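PDB 3W5S: maleylacetate reductase from Rhizobium, which catalyses the NADH-dependent reduction of maleylacetate to 3-oxoadipate in the breakdown of gamma-resorcylate. Local coordinates for residues H259-T264 and A359-A364; Q290-Q295 and W347-V352; L340-P345 and T355-L360. One frame throughout, in Å; residues are numbered along the deposited sequence. Where two conformers were deposited one is given.

Contact 1 of 3, residues H259-T264 and A359-A364; sequences HKLCHT and ALLQRA. With SO4 (sulfate ion), chain C.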
ATOM      1  N   HIS A 259     -13.695  -8.152 -15.428  1.00 12.28           N
ATOM      2  CA  HIS A 259     -14.514  -8.415 -14.259  1.00 11.93           C
ATOM      3  C   HIS A 259     -15.999  -8.237 -14.559  1.00 13.32           C
ATOM      4  O   HIS A 259     -16.813  -9.020 -14.061  1.00 14.00           O
ATOM      5  CB  HIS A 259     -14.054  -7.611 -13.031  1.00 12.23           C
ATOM      6  CG  HIS A 259     -12.727  -8.057 -12.483  1.00 12.60           C
ATOM      7  ND1 HIS A 259     -11.529  -7.750 -13.100  1.00 12.53           N
ATOM      8  CD2 HIS A 259     -12.399  -8.752 -11.366  1.00 13.52           C
ATOM      9  CE1 HIS A 259     -10.525  -8.267 -12.408  1.00 12.85           C
ATOM     10  NE2 HIS A 259     -11.026  -8.860 -11.345  1.00 12.85           N
ATOM     11  N   LYS A 260     -16.355  -7.258 -15.396  1.00 14.31           N
ATOM     12  CA  LYS A 260     -17.756  -7.051 -15.765  1.00 14.30           C
ATOM     13  C   LYS A 260     -18.312  -8.295 -16.446  1.00 14.52           C
ATOM     14  O   LYS A 260     -19.413  -8.733 -16.110  1.00 14.77           O
ATOM     15  CB  LYS A 260     -17.919  -5.831 -16.683  1.00 13.93           C
ATOM     16  CG  LYS A 260     -19.392  -5.562 -17.081  1.00 16.54           C
ATOM     17  CD  LYS A 260     -20.256  -5.212 -15.887  1.00 17.46           C
ATOM     18  CE  LYS A 260     -21.721  -5.193 -16.274  1.00 19.31           C
ATOM     19  NZ  LYS A 260     -22.549  -4.774 -15.083  1.00 22.99           N
ATOM     20  N   LEU A 261     -17.565  -8.830 -17.407  1.00 14.71           N
ATOM     21  CA  LEU A 261     -18.060 -10.012 -18.126  1.00 15.25           C
ATOM     22  C   LEU A 261     -18.161 -11.205 -17.177  1.00 15.44           C
ATOM     23  O   LEU A 261     -19.136 -11.985 -17.236  1.00 16.03           O
ATOM     24  CB  LEU A 261     -17.172 -10.366 -19.313  1.00 15.57           C
ATOM     25  CG  LEU A 261     -17.140  -9.305 -20.400  1.00 16.20           C
ATOM     26  CD1 LEU A 261     -16.411  -9.849 -21.639  1.00 18.59           C
ATOM     27  CD2 LEU A 261     -18.529  -8.826 -20.786  1.00 19.99           C
ATOM     28  N   CYS A 262     -17.184 -11.361 -16.284  1.00 14.83           N
ATOM     29  CA  CYS A 262     -17.249 -12.464 -15.316  1.00 15.04           C
ATOM     30  C   CYS A 262     -18.485 -12.334 -14.433  1.00 15.29           C
ATOM     31  O   CYS A 262     -19.178 -13.322 -14.156  1.00 15.96           O
ATOM     32  CB  CYS A 262     -16.000 -12.525 -14.436  1.00 15.73           C
ATOM     33  SG  CYS A 262     -14.526 -13.058 -15.314  1.00 16.16           S
ATOM     34  N   HIS A 263     -18.758 -11.132 -13.952  1.00 15.45           N
ATOM     35  CA  HIS A 263     -19.929 -10.944 -13.106  1.00 15.76           C
ATOM     36  C   HIS A 263     -21.238 -11.155 -13.843  1.00 16.68           C
ATOM     37  O   HIS A 263     -22.196 -11.699 -13.278  1.00 17.75           O
ATOM     38  CB  HIS A 263     -19.887  -9.570 -12.446  1.00 16.19           C
ATOM     39  CG  HIS A 263     -18.688  -9.401 -11.584  1.00 17.55           C
ATOM     40  ND1 HIS A 263     -18.191  -8.174 -11.213  1.00 18.71           N
ATOM     41  CD2 HIS A 263     -17.818 -10.327 -11.107  1.00 18.38           C
ATOM     42  CE1 HIS A 263     -17.096  -8.351 -10.489  1.00 19.77           C
ATOM     43  NE2 HIS A 263     -16.842  -9.647 -10.423  1.00 18.93           N
ATOM     44  N   THR A 264     -21.276 -10.740 -15.101  1.00 17.04           N
ATOM     45  CA  THR A 264     -22.466 -10.888 -15.910  1.00 17.65           C
ATOM     46  C   THR A 264     -22.775 -12.377 -16.116  1.00 17.94           C
ATOM     47  O   THR A 264     -23.878 -12.846 -15.796  1.00 18.98           O
ATOM     48  CB  THR A 264     -22.266 -10.183 -17.257  1.00 17.90           C
ATOM     49  OG1 THR A 264     -22.101  -8.765 -17.056  1.00 18.57           O
ATOM     50  CG2 THR A 264     -23.481 -10.428 -18.162  1.00 18.28           C
ATOM     51  N   ALA A 359     -18.825 -10.379 -29.914  1.00 22.65           N
ATOM     52  CA  ALA A 359     -17.738 -11.019 -30.663  1.00 22.32           C
ATOM     53  C   ALA A 359     -16.705 -11.616 -29.735  1.00 21.04           C
ATOM     54  O   ALA A 359     -16.193 -12.703 -29.976  1.00 21.37           O
ATOM     55  CB  ALA A 359     -17.080 -10.026 -31.593  1.00 23.58           C
ATOM     56  N   LEU A 360     -16.380 -10.890 -28.669  1.00 19.84           N
ATOM     57  CA  LEU A 360     -15.438 -11.404 -27.675  1.00 17.83           C
ATOM     58  C   LEU A 360     -15.964 -12.681 -27.021  1.00 18.40           C
ATOM     59  O   LEU A 360     -15.231 -13.670 -26.871  1.00 18.60           O
ATOM     60  CB  LEU A 360     -15.123 -10.321 -26.634  1.00 17.88           C
ATOM     61  CG  LEU A 360     -14.004 -10.542 -25.620  1.00 17.39           C
ATOM     62  CD1 LEU A 360     -13.607  -9.194 -25.010  1.00 18.94           C
ATOM     63  CD2 LEU A 360     -14.469 -11.513 -24.531  1.00 18.79           C
ATOM     64  N   LEU A 361     -17.230 -12.639 -26.623  1.00 18.77           N
ATOM     65  CA  LEU A 361     -17.855 -13.816 -26.026  1.00 18.14           C
ATOM     66  C   LEU A 361     -17.878 -14.986 -27.005  1.00 19.35           C
ATOM     67  O   LEU A 361     -17.712 -16.131 -26.591  1.00 19.27           O
ATOM     68  CB  LEU A 361     -19.269 -13.496 -25.507  1.00 19.44           C
ATOM     69  CG  LEU A 361     -19.363 -12.561 -24.288  1.00 19.20           C
ATOM     70  CD1 LEU A 361     -20.868 -12.332 -23.972  1.00 21.49           C
ATOM     71  CD2 LEU A 361     -18.641 -13.124 -23.068  1.00 20.04           C
ATOM     72  N   GLN A 362     -18.083 -14.708 -28.295  1.00 19.02           N
ATOM     73  CA  GLN A 362     -17.995 -15.758 -29.323  1.00 20.34           C
ATOM     74  C   GLN A 362     -16.599 -16.363 -29.401  1.00 19.60           C
ATOM     75  O   GLN A 362     -16.457 -17.577 -29.465  1.00 19.56           O
ATOM     76  CB  GLN A 362     -18.446 -15.264 -30.702  1.00 21.33           C
ATOM     77  CG  GLN A 362     -18.529 -16.400 -31.723  1.00 26.25           C
ATOM     78  CD  GLN A 362     -19.634 -17.383 -31.382  1.00 31.29           C
ATOM     79  OE1 GLN A 362     -20.750 -16.976 -31.037  1.00 35.58           O
ATOM     80  NE2 GLN A 362     -19.336 -18.688 -31.471  1.00 31.75           N
ATOM     81  N   ARG A 363     -15.565 -15.525 -29.339  1.00 18.92           N
ATOM     82  CA  ARG A 363     -14.199 -16.040 -29.295  1.00 19.39           C
ATOM     83  C   ARG A 363     -13.975 -16.931 -28.063  1.00 18.44           C
ATOM     84  O   ARG A 363     -13.382 -17.998 -28.172  1.00 19.26           O
ATOM     85  CB  ARG A 363     -13.178 -14.889 -29.322  1.00 19.68           C
ATOM     86  CG  ARG A 363     -13.183 -14.136 -30.660  1.00 21.90           C
ATOM     87  CD  ARG A 363     -11.997 -13.176 -30.797  1.00 23.99           C
ATOM     88  NE  ARG A 363     -12.029 -12.021 -29.897  1.00 26.33           N
ATOM     89  CZ  ARG A 363     -12.752 -10.913 -30.072  1.00 25.65           C
ATOM     90  NH1 ARG A 363     -13.563 -10.780 -31.117  1.00 28.73           N
ATOM     91  NH2 ARG A 363     -12.659  -9.927 -29.189  1.00 25.21           N
ATOM     92  N   ALA A 364     -14.465 -16.491 -26.902  1.00 17.60           N
ATOM     93  CA  ALA A 364     -14.274 -17.258 -25.667  1.00 16.55           C
ATOM     94  C   ALA A 364     -15.067 -18.560 -25.690  1.00 17.02           C
ATOM     95  O   ALA A 364     -14.625 -19.559 -25.141  1.00 17.19           O
ATOM     96  CB  ALA A 364     -14.633 -16.410 -24.449  1.00 16.30           C
TER
HETATM   97  S   SO4 C 401     -14.156 -11.391  -8.448  1.00 17.28           S
HETATM   98  O1  SO4 C 401     -13.420 -10.137  -8.170  1.00 18.94           O
HETATM   99  O2  SO4 C 401     -14.744 -11.330  -9.771  1.00 21.29           O
HETATM  100  O3  SO4 C 401     -13.251 -12.524  -8.377  1.00 17.63           O
HETATM  101  O4  SO4 C 401     -15.266 -11.481  -7.512  1.00 21.68           O
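Leu-261 reaches from helix 257-269 to two consecutive leucines of helix 354-366. Its CD1 lies 3.9 Å from CD2 of Leu-360 and, at 4.2 Å, also approaches CD2 of Leu-361, so a single methyl meets one branch from each partner. Leu-360 sets its CG anti to the backbone N (chi1 -171°) and Leu-361 sets its own anti to the carbonyl carbon (chi1 -69°); these different choices of chi1 bring two side chains from successive positions of one helix round to the same methyl. All three leucines are buried, and Leu-280 also packs on Leu-261.

A turn of helix 257-269 farther on, Thr-264 turns its hydroxyl back on its own helix, OG1 donating to Lys-260 O at 2.8 Å. That oxygen also takes the helical bond from Thr-264 N, and the two donors come from opposite faces of the carbonyl plane.

His-259 and His-263 carry the other side of this helix to a sulfate ion, probably from the crystallisation liquor. NE2 of His-263 donates to sulfate O2 at 2.8 Å with an N-H...O angle of 153°, while the edge of His-259 presents CD2 to O1 at 3.6 Å. His-263 ND1 is bonded to Tyr-346 OH, so the ring is gripped at both nitrogens, which helps to set its rotation; a leucine in place of His-263 would probably leave both sulfate O2 and the tyrosine hydroxyl without this partner. Asn-190, His-273 and His-277 also bond the ion, and Glu-197 and His-194 hold the two nitrogens of His-259. Such a histidine-rich pocket in the helical C-terminal domain is consistent with the metal and substrate site of iron-containing alcohol dehydrogenases.

Contact 2 of 3, residues Q290-Q295 and W347-V352; sequences QAVPDQ and WCPRPV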
ATOM      1  N   GLN A 290      -4.969  -4.411 -27.463  1.00 17.93           N
ATOM      2  CA  GLN A 290      -4.953  -3.762 -28.769  1.00 19.87           C
ATOM      3  C   GLN A 290      -4.860  -2.258 -28.625  1.00 19.87           C
ATOM      4  O   GLN A 290      -4.240  -1.595 -29.458  1.00 22.08           O
ATOM      5  CB  GLN A 290      -6.224  -4.119 -29.532  1.00 21.23           C
ATOM      6  CG  GLN A 290      -6.223  -5.545 -29.995  1.00 24.87           C
ATOM      7  CD  GLN A 290      -5.375  -5.727 -31.252  1.00 31.71           C
ATOM      8  OE1 GLN A 290      -4.401  -6.483 -31.264  1.00 35.97           O
ATOM      9  NE2 GLN A 290      -5.740  -5.019 -32.316  1.00 36.66           N
ATOM     10  N   ALA A 291      -5.452  -1.730 -27.555  1.00 18.73           N
ATOM     11  CA  ALA A 291      -5.530  -0.285 -27.343  1.00 19.32           C
ATOM     12  C   ALA A 291      -4.451   0.301 -26.435  1.00 18.72           C
ATOM     13  O   ALA A 291      -3.951   1.417 -26.703  1.00 19.88           O
ATOM     14  CB  ALA A 291      -6.926   0.068 -26.799  1.00 20.40           C
ATOM     15  N   VAL A 292      -4.061  -0.447 -25.398  1.00 17.61           N
ATOM     16  CA  VAL A 292      -3.074   0.028 -24.423  1.00 17.03           C
ATOM     17  C   VAL A 292      -1.960  -0.992 -24.204  1.00 16.50           C
ATOM     18  O   VAL A 292      -1.720  -1.440 -23.066  1.00 15.60           O
ATOM     19  CB  VAL A 292      -3.715   0.461 -23.075  1.00 16.64           C
ATOM     20  CG1 VAL A 292      -4.567   1.706 -23.291  1.00 17.88           C
ATOM     21  CG2 VAL A 292      -4.543  -0.648 -22.442  1.00 15.17           C
ATOM     22  N   PRO A 293      -1.255  -1.376 -25.290  1.00 16.82           N
ATOM     23  CA  PRO A 293      -0.253  -2.422 -25.115  1.00 17.14           C
ATOM     24  C   PRO A 293       0.869  -2.013 -24.175  1.00 17.80           C
ATOM     25  O   PRO A 293       1.450  -2.873 -23.521  1.00 17.81           O
ATOM     26  CB  PRO A 293       0.279  -2.654 -26.537  1.00 17.55           C
ATOM     27  CG  PRO A 293       0.027  -1.381 -27.253  1.00 18.63           C
ATOM     28  CD  PRO A 293      -1.304  -0.905 -26.685  1.00 17.68           C
ATOM     29  N   ASP A 294       1.144  -0.712 -24.126  0.50 18.21           N
ATOM     30  CA  ASP A 294       2.134  -0.144 -23.225  0.50 18.38           C
ATOM     31  C   ASP A 294       1.801  -0.354 -21.736  0.50 17.66           C
ATOM     32  O   ASP A 294       2.696  -0.578 -20.918  0.50 17.52           O
ATOM     33  CB  ASP A 294       2.345   1.341 -23.553  0.50 19.21           C
ATOM     34  CG  ASP A 294       1.058   2.176 -23.449  0.50 20.64           C
ATOM     35  OD1 ASP A 294      -0.035   1.781 -23.942  0.50 19.19           O
ATOM     36  OD2 ASP A 294       1.161   3.287 -22.896  0.50 25.28           O
ATOM     37  N   GLN A 295       0.512  -0.314 -21.397  1.00 17.22           N
ATOM     38  CA  GLN A 295       0.048  -0.499 -20.016  1.00 16.88           C
ATOM     39  C   GLN A 295       0.110  -1.960 -19.620  1.00 16.08           C
ATOM     40  O   GLN A 295       0.359  -2.294 -18.449  1.00 16.69           O
ATOM     41  CB  GLN A 295      -1.360   0.076 -19.837  1.00 16.91           C
ATOM     42  CG  GLN A 295      -1.327   1.585 -20.005  1.00 18.83           C
ATOM     43  CD  GLN A 295      -2.677   2.271 -19.928  1.00 18.72           C
ATOM     44  OE1 GLN A 295      -2.825   3.404 -20.424  1.00 25.59           O
ATOM     45  NE2 GLN A 295      -3.648   1.626 -19.342  1.00 16.67           N
ATOM     46  N   TRP A 347     -15.666   0.815 -16.266  1.00 20.36           N
ATOM     47  CA  TRP A 347     -14.817   1.603 -17.161  1.00 21.03           C
ATOM     48  C   TRP A 347     -13.762   0.756 -17.862  1.00 19.85           C
ATOM     49  O   TRP A 347     -13.157  -0.119 -17.251  1.00 19.63           O
ATOM     50  CB  TRP A 347     -14.131   2.733 -16.387  1.00 21.55           C
ATOM     51  CG  TRP A 347     -13.414   3.741 -17.236  1.00 21.52           C
ATOM     52  CD1 TRP A 347     -13.927   4.908 -17.721  1.00 24.02           C
ATOM     53  CD2 TRP A 347     -12.049   3.683 -17.690  1.00 21.75           C
ATOM     54  NE1 TRP A 347     -12.972   5.584 -18.446  1.00 26.18           N
ATOM     55  CE2 TRP A 347     -11.811   4.853 -18.446  1.00 23.42           C
ATOM     56  CE3 TRP A 347     -11.012   2.751 -17.542  1.00 20.24           C
ATOM     57  CZ2 TRP A 347     -10.564   5.125 -19.050  1.00 22.57           C
ATOM     58  CZ3 TRP A 347      -9.754   3.029 -18.137  1.00 18.99           C
ATOM     59  CH2 TRP A 347      -9.553   4.202 -18.875  1.00 20.72           C
ATOM     60  N   CYS A 348     -13.516   1.069 -19.131  1.00 19.33           N
ATOM     61  CA  CYS A 348     -12.518   0.378 -19.968  1.00 18.84           C
ATOM     62  C   CYS A 348     -11.786   1.394 -20.873  1.00 18.77           C
ATOM     63  O   CYS A 348     -12.416   2.320 -21.377  1.00 19.96           O
ATOM     64  CB  CYS A 348     -13.242  -0.642 -20.844  1.00 18.70           C
ATOM     65  SG  CYS A 348     -12.129  -1.792 -21.721  1.00 18.99           S
ATOM     66  N   PRO A 349     -10.465   1.223 -21.107  1.00 18.85           N
ATOM     67  CA  PRO A 349      -9.743   2.150 -21.994  1.00 20.16           C
ATOM     68  C   PRO A 349     -10.145   2.034 -23.465  1.00 21.83           C
ATOM     69  O   PRO A 349      -9.850   2.934 -24.240  1.00 23.19           O
ATOM     70  CB  PRO A 349      -8.250   1.792 -21.779  1.00 20.36           C
ATOM     71  CG  PRO A 349      -8.244   0.487 -21.126  1.00 18.29           C
ATOM     72  CD  PRO A 349      -9.553   0.299 -20.403  1.00 18.43           C
ATOM     73  N   ARG A 350     -10.834   0.949 -23.815  1.00 22.11           N
ATOM     74  CA  ARG A 350     -11.399   0.738 -25.144  1.00 24.45           C
ATOM     75  C   ARG A 350     -12.935   0.788 -25.007  1.00 24.81           C
ATOM     76  O   ARG A 350     -13.470   0.283 -24.001  1.00 25.45           O
ATOM     77  CB  ARG A 350     -10.921  -0.643 -25.635  1.00 23.96           C
ATOM     78  CG  ARG A 350     -11.096  -0.891 -27.093  1.00 28.07           C
ATOM     79  CD  ARG A 350     -10.255  -2.035 -27.594  1.00 26.48           C
ATOM     80  NE  ARG A 350     -10.742  -2.354 -28.914  1.00 28.17           N
ATOM     81  CZ  ARG A 350     -10.493  -3.455 -29.606  1.00 29.72           C
ATOM     82  NH1 ARG A 350      -9.709  -4.404 -29.133  1.00 28.34           N
ATOM     83  NH2 ARG A 350     -11.033  -3.591 -30.814  1.00 33.30           N
ATOM     84  N   PRO A 351     -13.654   1.373 -25.990  1.00 25.38           N
ATOM     85  CA  PRO A 351     -15.119   1.304 -25.992  1.00 26.06           C
ATOM     86  C   PRO A 351     -15.532  -0.154 -25.969  1.00 25.98           C
ATOM     87  O   PRO A 351     -14.884  -0.980 -26.617  1.00 27.08           O
ATOM     88  CB  PRO A 351     -15.509   1.918 -27.343  1.00 26.79           C
ATOM     89  CG  PRO A 351     -14.415   2.872 -27.643  1.00 27.11           C
ATOM     90  CD  PRO A 351     -13.157   2.179 -27.121  1.00 25.77           C
ATOM     91  N   VAL A 352     -16.585  -0.459 -25.222  1.00 25.65           N
ATOM     92  CA  VAL A 352     -17.058  -1.832 -25.075  1.00 27.18           C
ATOM     93  C   VAL A 352     -18.568  -1.895 -25.331  1.00 27.30           C
ATOM     94  O   VAL A 352     -19.366  -2.151 -24.414  1.00 29.24           O
ATOM     95  CB  VAL A 352     -16.637  -2.455 -23.690  1.00 26.65           C
ATOM     96  CG1 VAL A 352     -15.147  -2.781 -23.673  1.00 28.06           C
ATOM     97  CG2 VAL A 352     -16.965  -1.537 -22.519  1.00 29.26           C
TER
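Arg-350 stretches along the backbone turn that follows helix 273-289, meeting Ala-291 with its aliphatic part and Gln-290 with its tip. From CB the chain leaves with CG anti to the backbone N (chi1 -165°) and stays extended to NE, which carries the guanidinium across to Gln-290. CD passes the methyl of Ala-291, CB of which is 4.0 Å away. At the tip, NH1 comes within 3.5 Å of CB of Gln-290 and 3.8 Å of its CG, a contact with the aliphatic part of the glutamine. The two long side chains run side by side in the same direction, their amide and guanidinium planes 47° apart. The polar work of NH1 is done elsewhere: it bonds to the carbonyl oxygen of Tyr-287, whose ring also makes a cation-pi contact with Arg-350.

This is surface packing in the helical C-terminal domain, where the loop between helices 334-341 and 354-366 lies against the turn joining helices 273-289 and 293-303. Next to the arginine, Pro-349 adds an apolar patch. Its CB is 4.0 Å from CG1 of Val-292 and its CG is 4.1 Å from CG2, so both valine branches rest on the pyrrolidine ring, crossing it at about a right angle. Val-288 of helix 273-289 also touches Pro-349. Within the loop, Arg-350 N makes a weak bond to SG of Cys-348 at 3.7 Å.

Contact 3 of 3, residues L340-P345 and T355-L360; sequences LATANP and TAIRAL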
ATOM      1  N   LEU A 340     -26.640  -7.723 -21.492  1.00 24.01           N
ATOM      2  CA  LEU A 340     -26.598  -7.491 -20.043  1.00 23.81           C
ATOM      3  C   LEU A 340     -25.279  -6.863 -19.587  1.00 23.40           C
ATOM      4  O   LEU A 340     -25.247  -6.041 -18.663  1.00 23.44           O
ATOM      5  CB  LEU A 340     -26.877  -8.788 -19.286  1.00 24.03           C
ATOM      6  CG  LEU A 340     -26.998  -8.692 -17.755  1.00 25.12           C
ATOM      7  CD1 LEU A 340     -28.100  -7.727 -17.317  1.00 26.49           C
ATOM      8  CD2 LEU A 340     -27.211 -10.071 -17.141  1.00 25.77           C
ATOM      9  N   ALA A 341     -24.191  -7.229 -20.257  1.00 22.20           N
ATOM     10  CA  ALA A 341     -22.879  -6.675 -19.928  1.00 22.37           C
ATOM     11  C   ALA A 341     -22.759  -5.176 -20.221  1.00 22.85           C
ATOM     12  O   ALA A 341     -21.880  -4.514 -19.691  1.00 23.47           O
ATOM     13  CB  ALA A 341     -21.797  -7.451 -20.640  1.00 21.95           C
ATOM     14  N   THR A 342     -23.653  -4.638 -21.049  1.00 23.83           N
ATOM     15  CA  THR A 342     -23.652  -3.183 -21.315  1.00 24.92           C
ATOM     16  C   THR A 342     -24.462  -2.377 -20.287  1.00 26.26           C
ATOM     17  O   THR A 342     -24.425  -1.132 -20.297  1.00 28.49           O
ATOM     18  CB  THR A 342     -24.114  -2.853 -22.749  1.00 25.70           C
ATOM     19  OG1 THR A 342     -25.502  -3.146 -22.881  1.00 25.19           O
ATOM     20  CG2 THR A 342     -23.320  -3.651 -23.781  1.00 24.40           C
ATOM     21  N   ALA A 343     -25.207  -3.068 -19.423  1.00 26.66           N
ATOM     22  CA  ALA A 343     -25.871  -2.424 -18.286  1.00 27.27           C
ATOM     23  C   ALA A 343     -24.891  -2.258 -17.133  1.00 26.75           C
ATOM     24  O   ALA A 343     -24.170  -3.206 -16.779  1.00 26.62           O
ATOM     25  CB  ALA A 343     -27.075  -3.220 -17.836  1.00 27.76           C
ATOM     26  N   ASN A 344     -24.856  -1.052 -16.569  1.00 27.44           N
ATOM     27  CA  ASN A 344     -23.944  -0.725 -15.469  1.00 26.53           C
ATOM     28  C   ASN A 344     -22.515  -1.209 -15.772  1.00 25.33           C
ATOM     29  O   ASN A 344     -21.943  -1.997 -15.009  1.00 24.35           O
ATOM     30  CB  ASN A 344     -24.460  -1.334 -14.153  1.00 27.71           C
ATOM     31  CG  ASN A 344     -25.812  -0.786 -13.746  1.00 29.97           C
ATOM     32  OD1 ASN A 344     -25.948   0.403 -13.439  1.00 33.56           O
ATOM     33  ND2 ASN A 344     -26.820  -1.648 -13.738  1.00 31.80           N
ATOM     34  N   PRO A 345     -21.942  -0.764 -16.907  1.00 24.86           N
ATOM     35  CA  PRO A 345     -20.619  -1.250 -17.304  1.00 24.07           C
ATOM     36  C   PRO A 345     -19.510  -0.780 -16.374  1.00 23.34           C
ATOM     37  O   PRO A 345     -19.656   0.232 -15.675  1.00 23.86           O
ATOM     38  CB  PRO A 345     -20.422  -0.621 -18.690  1.00 24.73           C
ATOM     39  CG  PRO A 345     -21.256   0.599 -18.662  1.00 25.73           C
ATOM     40  CD  PRO A 345     -22.491   0.167 -17.914  1.00 25.38           C
ATOM     41  N   THR A 355     -21.885  -5.042 -29.749  1.00 26.30           N
ATOM     42  CA  THR A 355     -21.310  -5.775 -30.881  1.00 26.56           C
ATOM     43  C   THR A 355     -19.928  -6.349 -30.551  1.00 25.46           C
ATOM     44  O   THR A 355     -19.668  -7.542 -30.760  1.00 24.10           O
ATOM     45  CB  THR A 355     -21.295  -4.908 -32.165  1.00 28.12           C
ATOM     46  OG1 THR A 355     -22.651  -4.652 -32.573  1.00 31.56           O
ATOM     47  CG2 THR A 355     -20.566  -5.632 -33.284  1.00 30.21           C
ATOM     48  N   ALA A 356     -19.063  -5.505 -29.997  1.00 24.16           N
ATOM     49  CA  ALA A 356     -17.735  -5.924 -29.582  1.00 23.46           C
ATOM     50  C   ALA A 356     -17.767  -6.992 -28.491  1.00 22.75           C
ATOM     51  O   ALA A 356     -17.023  -7.967 -28.562  1.00 21.94           O
ATOM     52  CB  ALA A 356     -16.923  -4.719 -29.133  1.00 22.88           C
ATOM     53  N   ILE A 357     -18.640  -6.819 -27.494  1.00 22.50           N
ATOM     54  CA  ILE A 357     -18.711  -7.783 -26.396  1.00 21.89           C
ATOM     55  C   ILE A 357     -19.203  -9.120 -26.935  1.00 21.98           C
ATOM     56  O   ILE A 357     -18.655 -10.173 -26.606  1.00 20.70           O
ATOM     57  CB  ILE A 357     -19.633  -7.296 -25.249  1.00 22.56           C
ATOM     58  CG1 ILE A 357     -19.021  -6.071 -24.565  1.00 23.61           C
ATOM     59  CG2 ILE A 357     -19.891  -8.443 -24.235  1.00 21.79           C
ATOM     60  CD1 ILE A 357     -19.911  -5.443 -23.462  1.00 25.99           C
ATOM     61  N   ARG A 358     -20.212  -9.080 -27.807  1.00 22.74           N
ATOM     62  CA  ARG A 358     -20.740 -10.319 -28.387  1.00 23.35           C
ATOM     63  C   ARG A 358     -19.639 -11.094 -29.137  1.00 23.01           C
ATOM     64  O   ARG A 358     -19.528 -12.315 -28.988  1.00 22.68           O
ATOM     65  CB  ARG A 358     -21.951 -10.041 -29.289  1.00 24.61           C
ATOM     66  CG  ARG A 358     -22.502 -11.273 -30.007  1.00 27.47           C
ATOM     67  CD  ARG A 358     -23.052 -12.289 -29.024  1.00 30.83           C
ATOM     68  NE  ARG A 358     -23.697 -13.404 -29.728  1.00 34.30           N
ATOM     69  CZ  ARG A 358     -23.055 -14.487 -30.162  1.00 36.07           C
ATOM     70  NH1 ARG A 358     -21.739 -14.622 -29.960  1.00 35.09           N
ATOM     71  NH2 ARG A 358     -23.730 -15.440 -30.786  1.00 36.45           N
ATOM     72  N   ALA A 359     -18.825 -10.379 -29.914  1.00 22.65           N
ATOM     73  CA  ALA A 359     -17.738 -11.019 -30.663  1.00 22.32           C
ATOM     74  C   ALA A 359     -16.705 -11.616 -29.735  1.00 21.04           C
ATOM     75  O   ALA A 359     -16.193 -12.703 -29.976  1.00 21.37           O
ATOM     76  CB  ALA A 359     -17.080 -10.026 -31.593  1.00 23.58           C
ATOM     77  N   LEU A 360     -16.380 -10.890 -28.669  1.00 19.84           N
ATOM     78  CA  LEU A 360     -15.438 -11.404 -27.675  1.00 17.83           C
ATOM     79  C   LEU A 360     -15.964 -12.681 -27.021  1.00 18.40           C
ATOM     80  O   LEU A 360     -15.231 -13.670 -26.871  1.00 18.60           O
ATOM     81  CB  LEU A 360     -15.123 -10.321 -26.634  1.00 17.88           C
ATOM     82  CG  LEU A 360     -14.004 -10.542 -25.620  1.00 17.39           C
ATOM     83  CD1 LEU A 360     -13.607  -9.194 -25.010  1.00 18.94           C
ATOM     84  CD2 LEU A 360     -14.469 -11.513 -24.531  1.00 18.79           C
TER
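Ile-357 sets the end of its long branch against both Ala-341 and Thr-342, in the segment 340-345. CD1 is the atom that does most of the touching, lying 3.9 Å from CB of Ala-341 and equally far from CG2 of Thr-342. The branch is held out by CG1 standing anti to the carbonyl carbon (chi1 -67°) and by an extended second torsion of 176°. The shorter branch follows behind, with CG2 4.2 Å from the same alanine CB, so that Ala-341 is met by both arms of the isoleucine.

Thr-342 offers its methyl to this contact, the two side chains meeting at a slant, and uses its hydroxyl within its own turn: OG1 is bonded to the carbonyl oxygen of Glu-339. One side chain thereby divides its apolar and polar ends between the neighbouring helix and its own backbone.

Ile-357 also rests on Ala-338, one turn earlier in helix 334-341, and on Leu-261. Arg-358 ties the same two helices together through a salt bridge from NE to Asp-335. Helices 334-341 and 354-366 therefore pack against each other with helix 257-269 touching both, while Leu-360 carries the second of them onto helix 273-289.

All three contacts lie in the helical C-terminal domain. Contacts 1 and 3 have centres about 7 Å apart and share Ala-359 and Leu-360, on helix 354-366; they touch where Lys-260 NZ probably bonds to Asn-344 O at 2.8 Å and where Leu-261 packs on Ala-341. The centre of contact 2 lies about 15 Å from each of theirs. It does not touch contact 1 but meets contact 3, where Val-352 O comes within 3.5 Å of Ile-357 CD1. Along the chain contact 2 is nested inside the loop closed by contact 1, and its segments alternate with those of contact 3. The late helix 354-366 and the loop before it are thus tied back to earlier helices, including helix 257-269, which bears sulfate-binding His-263.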